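Local coordinates for protein transcriptional regulator (Streptococcus thermophilus LMD-9, PDB 5JUF) that acts as a transcriptional activator of competence in a cell-to-cell communication system, probably binding DNA through its helix-turn-helix domain and sensing a signalling peptide through its tetratricopeptide-like domain, at residues I204-D209 with V230-A235; N221-F226 with A254-L259. All blocks are in the same frame, centred on the assembly; numbering follows the deposited sequence.

Contact 1 of 2, residues I204-D209 with V230-A235; sequences IVLFND and VDKALA
The ring of Phe-207 meets Ala-233 obliquely, with CE1 3.9 Å from the methyl CB, while the carbonyl oxygen of Ala-233 lies in the ring plane at its edge. This is the packing of two successive antiparallel helices of the tetratricopeptide-like domain, 200-219 and 226-240. The oxygen stands 3.9 Å from Phe-207 CD1, where the weakly positive ring hydrogens would face it, and OD1 of Asn-208 lies in the ring plane on the other side, by CD2. Beyond the two segments the ring also meets that of Tyr-245, their planes about 15° apart, and Val-249 of helix 246-260 touches it as well.

The backbones come closest at Phe-207 and Ala-233, whose CA atoms are 5.9 Å apart; the side chain of Ala-233 is only a methyl, compatible with so short a separation. The CB of Phe-207 does not aim straight at the other helix. Its chi1 of 180° sets CG trans to the backbone N, which carries the CD1-CE1 side of the ring to Ala-233.

On the other flank, Leu-206 points toward helix 226-240 and meets the end methylene of Lys-232. The lysine's ammonium group is engaged by two backbone carbonyls, those of Leu-192 and Gln-194, so the charged end is satisfied. Ile-196 touches both side chains. The leucine makes this meeting with one branch: CD2 of Leu-206 stands 4.2 Å from Lys-232 CE.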
loop_
_atom_site.group_PDB
_atom_site.type_symbol
_atom_site.label_atom_id
_atom_site.label_comp_id
_atom_site.label_asym_id
_atom_site.label_seq_id
_atom_site.Cartn_x
_atom_site.Cartn_y
_atom_site.Cartn_z
ATOM N N ILE A 204 7.814 2.090 -6.662
ATOM C CA ILE A 204 6.799 1.345 -7.405
ATOM C C ILE A 204 5.463 1.415 -6.682
ATOM O O ILE A 204 4.417 1.671 -7.289
ATOM C CB ILE A 204 7.253 -0.113 -7.619
ATOM C CG1 ILE A 204 8.342 -0.165 -8.690
ATOM C CG2 ILE A 204 6.065 -0.993 -8.018
ATOM C CD1 ILE A 204 9.025 -1.504 -8.802
ATOM N N VAL A 205 5.480 1.200 -5.365
ATOM C CA VAL A 205 4.242 1.271 -4.593
ATOM C C VAL A 205 3.676 2.681 -4.634
ATOM O O VAL A 205 2.472 2.876 -4.826
ATOM C CB VAL A 205 4.482 0.805 -3.145
ATOM C CG1 VAL A 205 3.266 1.124 -2.295
ATOM C CG2 VAL A 205 4.776 -0.698 -3.119
ATOM N N LEU A 206 4.541 3.684 -4.465
ATOM C CA LEU A 206 4.118 5.072 -4.620
ATOM C C LEU A 206 3.500 5.312 -6.000
ATOM O O LEU A 206 2.443 5.944 -6.116
ATOM C CB LEU A 206 5.318 5.996 -4.388
ATOM C CG LEU A 206 5.097 7.504 -4.567
ATOM C CD1 LEU A 206 4.008 7.997 -3.597
ATOM C CD2 LEU A 206 6.393 8.286 -4.383
ATOM N N PHE A 207 4.145 4.806 -7.061
ATOM C CA PHE A 207 3.619 5.011 -8.413
ATOM C C PHE A 207 2.216 4.438 -8.548
ATOM O O PHE A 207 1.311 5.079 -9.104
ATOM C CB PHE A 207 4.537 4.377 -9.463
ATOM C CG PHE A 207 4.032 4.551 -10.875
ATOM C CD1 PHE A 207 4.339 5.702 -11.590
ATOM C CD2 PHE A 207 3.237 3.581 -11.472
ATOM C CE1 PHE A 207 3.874 5.883 -12.887
ATOM C CE2 PHE A 207 2.750 3.761 -12.773
ATOM C CZ PHE A 207 3.064 4.919 -13.471
ATOM N N ASN A 208 2.020 3.221 -8.059
ATOM C CA ASN A 208 0.706 2.605 -8.165
ATOM C C ASN A 208 -0.342 3.381 -7.368
ATOM O O ASN A 208 -1.497 3.487 -7.795
ATOM C CB ASN A 208 0.798 1.140 -7.731
ATOM C CG ASN A 208 1.553 0.289 -8.755
ATOM O OD1 ASN A 208 1.587 0.629 -9.936
ATOM N ND2 ASN A 208 2.157 -0.802 -8.309
ATOM N N ASP A 209 0.042 3.947 -6.226
ATOM C CA ASP A 209 -0.887 4.804 -5.497
ATOM C C ASP A 209 -1.233 6.057 -6.298
ATOM O O ASP A 209 -2.385 6.505 -6.289
ATOM C CB ASP A 209 -0.302 5.187 -4.138
ATOM C CG ASP A 209 -0.498 4.106 -3.085
ATOM O OD1 ASP A 209 -1.127 3.079 -3.387
ATOM O OD2 ASP A 209 -0.034 4.297 -1.942
ATOM N N VAL A 230 0.198 13.810 -12.109
ATOM C CA VAL A 230 0.907 13.433 -13.332
ATOM C C VAL A 230 2.405 13.703 -13.196
ATOM O O VAL A 230 3.239 12.844 -13.513
ATOM C CB VAL A 230 0.314 14.174 -14.543
ATOM C CG1 VAL A 230 1.224 14.013 -15.768
ATOM C CG2 VAL A 230 -1.097 13.665 -14.834
ATOM N N ASP A 231 2.768 14.909 -12.743
ATOM C CA ASP A 231 4.179 15.270 -12.614
ATOM C C ASP A 231 4.904 14.375 -11.617
ATOM O O ASP A 231 6.054 13.979 -11.852
ATOM C CB ASP A 231 4.320 16.736 -12.203
ATOM C CG ASP A 231 3.984 17.689 -13.327
ATOM O OD1 ASP A 231 4.046 17.273 -14.509
ATOM O OD2 ASP A 231 3.667 18.861 -13.026
ATOM N N LYS A 232 4.265 14.049 -10.494
ATOM C CA LYS A 232 4.955 13.175 -9.546
ATOM C C LYS A 232 5.113 11.764 -10.100
ATOM O O LYS A 232 6.127 11.108 -9.840
ATOM C CB LYS A 232 4.238 13.134 -8.196
ATOM C CG LYS A 232 5.172 12.655 -7.081
ATOM C CD LYS A 232 4.529 12.665 -5.720
ATOM C CE LYS A 232 5.559 12.403 -4.615
ATOM N NZ LYS A 232 6.444 13.578 -4.294
ATOM N N ALA A 233 4.131 11.276 -10.860
ATOM C CA ALA A 233 4.274 9.961 -11.475
ATOM C C ALA A 233 5.441 9.951 -12.459
ATOM O O ALA A 233 6.220 8.990 -12.507
ATOM C CB ALA A 233 2.967 9.561 -12.173
ATOM N N LEU A 234 5.587 11.023 -13.244
ATOM C CA LEU A 234 6.701 11.099 -14.186
ATOM C C LEU A 234 8.038 11.152 -13.456
ATOM O O LEU A 234 9.031 10.578 -13.913
ATOM C CB LEU A 234 6.540 12.321 -15.095
ATOM C CG LEU A 234 5.401 12.281 -16.125
ATOM C CD1 LEU A 234 5.249 13.639 -16.764
ATOM C CD2 LEU A 234 5.663 11.219 -17.183
ATOM N N ALA A 235 8.083 11.836 -12.315
ATOM C CA ALA A 235 9.319 11.901 -11.542
ATOM C C ALA A 235 9.692 10.534 -10.971
ATOM O O ALA A 235 10.869 10.159 -10.971
ATOM C CB ALA A 235 9.178 12.929 -10.416
#

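Contact 2 of 2, residues N221-F226 with A254-L259; sequences NSFSDF and AKYELL
Phe-223 and Tyr-256 mark the closest approach of the backbones, their CA atoms 7.5 Å apart, where the 221-226 connection faces a helix that widens into a pi-type turn at 256-259. The connection joins two successive helices of the tetratricopeptide-like domain: Asn-221, with positive phi, closes helix 200-219 in a Schellman motif, and a type II beta turn from Phe-223 to Phe-226 leads into helix 226-240. The turn is closed by Phe-226 N bonding to Phe-223 O at 3.1 Å.

Both phenylalanines point toward helix 246-260, and three aromatic side chains gather there. The rings of Phe-226 and Tyr-256 lie nearly parallel, their planes at 12°, but are slid so far apart that they barely overlap; with centroids 5.8 Å apart this is no close stack. Contact is made by one side of the tyrosine, CB and CD1, against CD1 and CE1 of Phe-226, with Tyr-256 CB 3.7 Å from Phe-226 CE1. Phe-223 CE1 sits 4.0 Å above one face of the Phe-226 ring, displaced toward the rim, so the two loop phenylalanines also pack on one another.

Phe-223 reaches two residues of the helix. With CG anti to its carbonyl carbon (chi1 -73°), its ring touches Tyr-256 with CD1 and Leu-259 with CZ: CD1 approaches the tyrosine ring edge near its plane, 4.0 Å from CD1 of Tyr-256. Ile-218 of helix 200-219 touches Phe-223, Phe-226 and Leu-259, and the His-260 ring meets those of Phe-223 and Tyr-256. At the exposed margin the contact reaches Leu-259, whose CB lies 3.9 Å from Phe-223 CZ.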
loop_
_atom_site.group_PDB
_atom_site.type_symbol
_atom_site.label_atom_id
_atom_site.label_comp_id
_atom_site.label_asym_id
_atom_site.label_seq_id
_atom_site.Cartn_x
_atom_site.Cartn_y
_atom_site.Cartn_z
ATOM N N ASN A 221 -14.679 13.109 -11.364
ATOM C CA ASN A 221 -14.607 14.364 -12.115
ATOM C C ASN A 221 -14.070 15.506 -11.253
ATOM O O ASN A 221 -14.612 16.612 -11.233
ATOM C CB ASN A 221 -15.969 14.730 -12.708
ATOM C CG ASN A 221 -15.859 15.784 -13.789
ATOM O OD1 ASN A 221 -15.163 15.588 -14.786
ATOM N ND2 ASN A 221 -16.545 16.910 -13.603
ATOM N N SER A 222 -12.984 15.227 -10.533
ATOM C CA SER A 222 -12.366 16.170 -9.603
ATOM C C SER A 222 -10.896 16.307 -9.990
ATOM O O SER A 222 -10.076 15.460 -9.624
ATOM C CB SER A 222 -12.523 15.680 -8.160
ATOM O OG SER A 222 -11.804 16.496 -7.249
ATOM N N PHE A 223 -10.553 17.373 -10.716
ATOM C CA PHE A 223 -9.238 17.485 -11.332
ATOM C C PHE A 223 -8.308 18.473 -10.639
ATOM O O PHE A 223 -7.251 18.802 -11.192
ATOM C CB PHE A 223 -9.388 17.847 -12.807
ATOM C CG PHE A 223 -9.885 16.713 -13.642
ATOM C CD1 PHE A 223 -9.006 15.747 -14.111
ATOM C CD2 PHE A 223 -11.233 16.591 -13.938
ATOM C CE1 PHE A 223 -9.464 14.681 -14.878
ATOM C CE2 PHE A 223 -11.700 15.537 -14.707
ATOM C CZ PHE A 223 -10.815 14.581 -15.181
ATOM N N SER A 224 -8.653 18.942 -9.444
ATOM C CA SER A 224 -7.696 19.712 -8.665
ATOM C C SER A 224 -6.457 18.865 -8.397
ATOM O O SER A 224 -6.555 17.671 -8.097
ATOM C CB SER A 224 -8.323 20.171 -7.347
ATOM O OG SER A 224 -8.741 19.056 -6.574
ATOM N N ASP A 225 -5.283 19.485 -8.551
ATOM C CA ASP A 225 -3.986 18.843 -8.331
ATOM C C ASP A 225 -3.727 17.673 -9.279
ATOM O O ASP A 225 -2.815 16.880 -9.032
ATOM C CB ASP A 225 -3.831 18.351 -6.884
ATOM C CG ASP A 225 -4.041 19.445 -5.870
ATOM O OD1 ASP A 225 -3.462 20.538 -6.042
ATOM O OD2 ASP A 225 -4.795 19.207 -4.903
ATOM N N PHE A 226 -4.511 17.530 -10.353
ATOM C CA PHE A 226 -4.326 16.380 -11.243
ATOM C C PHE A 226 -2.981 16.447 -11.953
ATOM O O PHE A 226 -2.304 15.425 -12.110
ATOM C CB PHE A 226 -5.460 16.295 -12.270
ATOM C CG PHE A 226 -5.497 14.994 -13.037
ATOM C CD1 PHE A 226 -4.774 14.838 -14.218
ATOM C CD2 PHE A 226 -6.257 13.925 -12.577
ATOM C CE1 PHE A 226 -4.808 13.639 -14.914
ATOM C CE2 PHE A 226 -6.298 12.723 -13.272
ATOM C CZ PHE A 226 -5.570 12.581 -14.444
ATOM N N ALA A 254 -3.777 12.939 -21.368
ATOM C CA ALA A 254 -4.811 13.030 -22.394
ATOM C C ALA A 254 -6.196 13.125 -21.769
ATOM O O ALA A 254 -7.007 13.963 -22.169
ATOM C CB ALA A 254 -4.726 11.825 -23.335
ATOM N N LYS A 255 -6.492 12.257 -20.792
ATOM C CA LYS A 255 -7.773 12.339 -20.091
ATOM C C LYS A 255 -7.987 13.727 -19.499
ATOM O O LYS A 255 -9.080 14.297 -19.607
ATOM C CB LYS A 255 -7.851 11.286 -18.981
ATOM C CG LYS A 255 -7.748 9.826 -19.418
ATOM C CD LYS A 255 -8.975 9.373 -20.193
ATOM C CE LYS A 255 -9.025 7.848 -20.312
ATOM N NZ LYS A 255 -10.133 7.409 -21.217
ATOM N N TYR A 256 -6.948 14.285 -18.867
ATOM C CA TYR A 256 -7.052 15.625 -18.295
ATOM C C TYR A 256 -7.405 16.652 -19.362
ATOM O O TYR A 256 -8.317 17.463 -19.177
ATOM C CB TYR A 256 -5.740 15.996 -17.595
ATOM C CG TYR A 256 -5.655 17.443 -17.157
ATOM C CD1 TYR A 256 -6.161 17.855 -15.924
ATOM C CD2 TYR A 256 -5.058 18.399 -17.975
ATOM C CE1 TYR A 256 -6.075 19.184 -15.530
ATOM C CE2 TYR A 256 -4.969 19.721 -17.591
ATOM C CZ TYR A 256 -5.479 20.109 -16.371
ATOM O OH TYR A 256 -5.383 21.429 -15.999
ATOM N N GLU A 257 -6.696 16.622 -20.497
ATOM C CA GLU A 257 -6.999 17.560 -21.573
ATOM C C GLU A 257 -8.409 17.352 -22.107
ATOM O O GLU A 257 -9.115 18.320 -22.404
ATOM C CB GLU A 257 -5.974 17.420 -22.706
ATOM C CG GLU A 257 -4.566 17.856 -22.329
ATOM C CD GLU A 257 -4.447 19.362 -22.110
ATOM O OE1 GLU A 257 -5.392 20.101 -22.463
ATOM O OE2 GLU A 257 -3.407 19.804 -21.576
ATOM N N LEU A 258 -8.834 16.092 -22.231
ATOM C CA LEU A 258 -10.118 15.776 -22.846
ATOM C C LEU A 258 -11.288 16.062 -21.911
ATOM O O LEU A 258 -12.297 16.639 -22.328
ATOM C CB LEU A 258 -10.130 14.306 -23.276
ATOM C CG LEU A 258 -11.410 13.775 -23.926
ATOM C CD1 LEU A 258 -11.658 14.456 -25.255
ATOM C CD2 LEU A 258 -11.349 12.267 -24.103
ATOM N N LEU A 259 -11.173 15.668 -20.646
ATOM C CA LEU A 259 -12.304 15.697 -19.729
ATOM C C LEU A 259 -12.376 16.990 -18.931
ATOM O O LEU A 259 -13.474 17.484 -18.663
ATOM C CB LEU A 259 -12.236 14.500 -18.778
ATOM C CG LEU A 259 -12.261 13.135 -19.465
ATOM C CD1 LEU A 259 -11.936 12.042 -18.464
ATOM C CD2 LEU A 259 -13.620 12.898 -20.088
#

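How the contacts relate
Contact 1 is the more deeply placed, its centre about 13 Å from the centre of the chain against about 24 Å for contact 2; the two centres are about 16 Å apart. Three of the four touching residues are buried in contact 1, whereas contact 2 reaches an exposed leucine. Helix 226-240 links them: contact 1 pairs it with its predecessor, helix 200-219, and contact 2 sets the connection leading into it against its successor, helix 246-260. Their chemistry differs: the inner contact sets one ring against a methyl, and a leucine against the end methylene of a lysine, over 141 Å², whereas the outer one is chiefly aromatic and buries 245 Å².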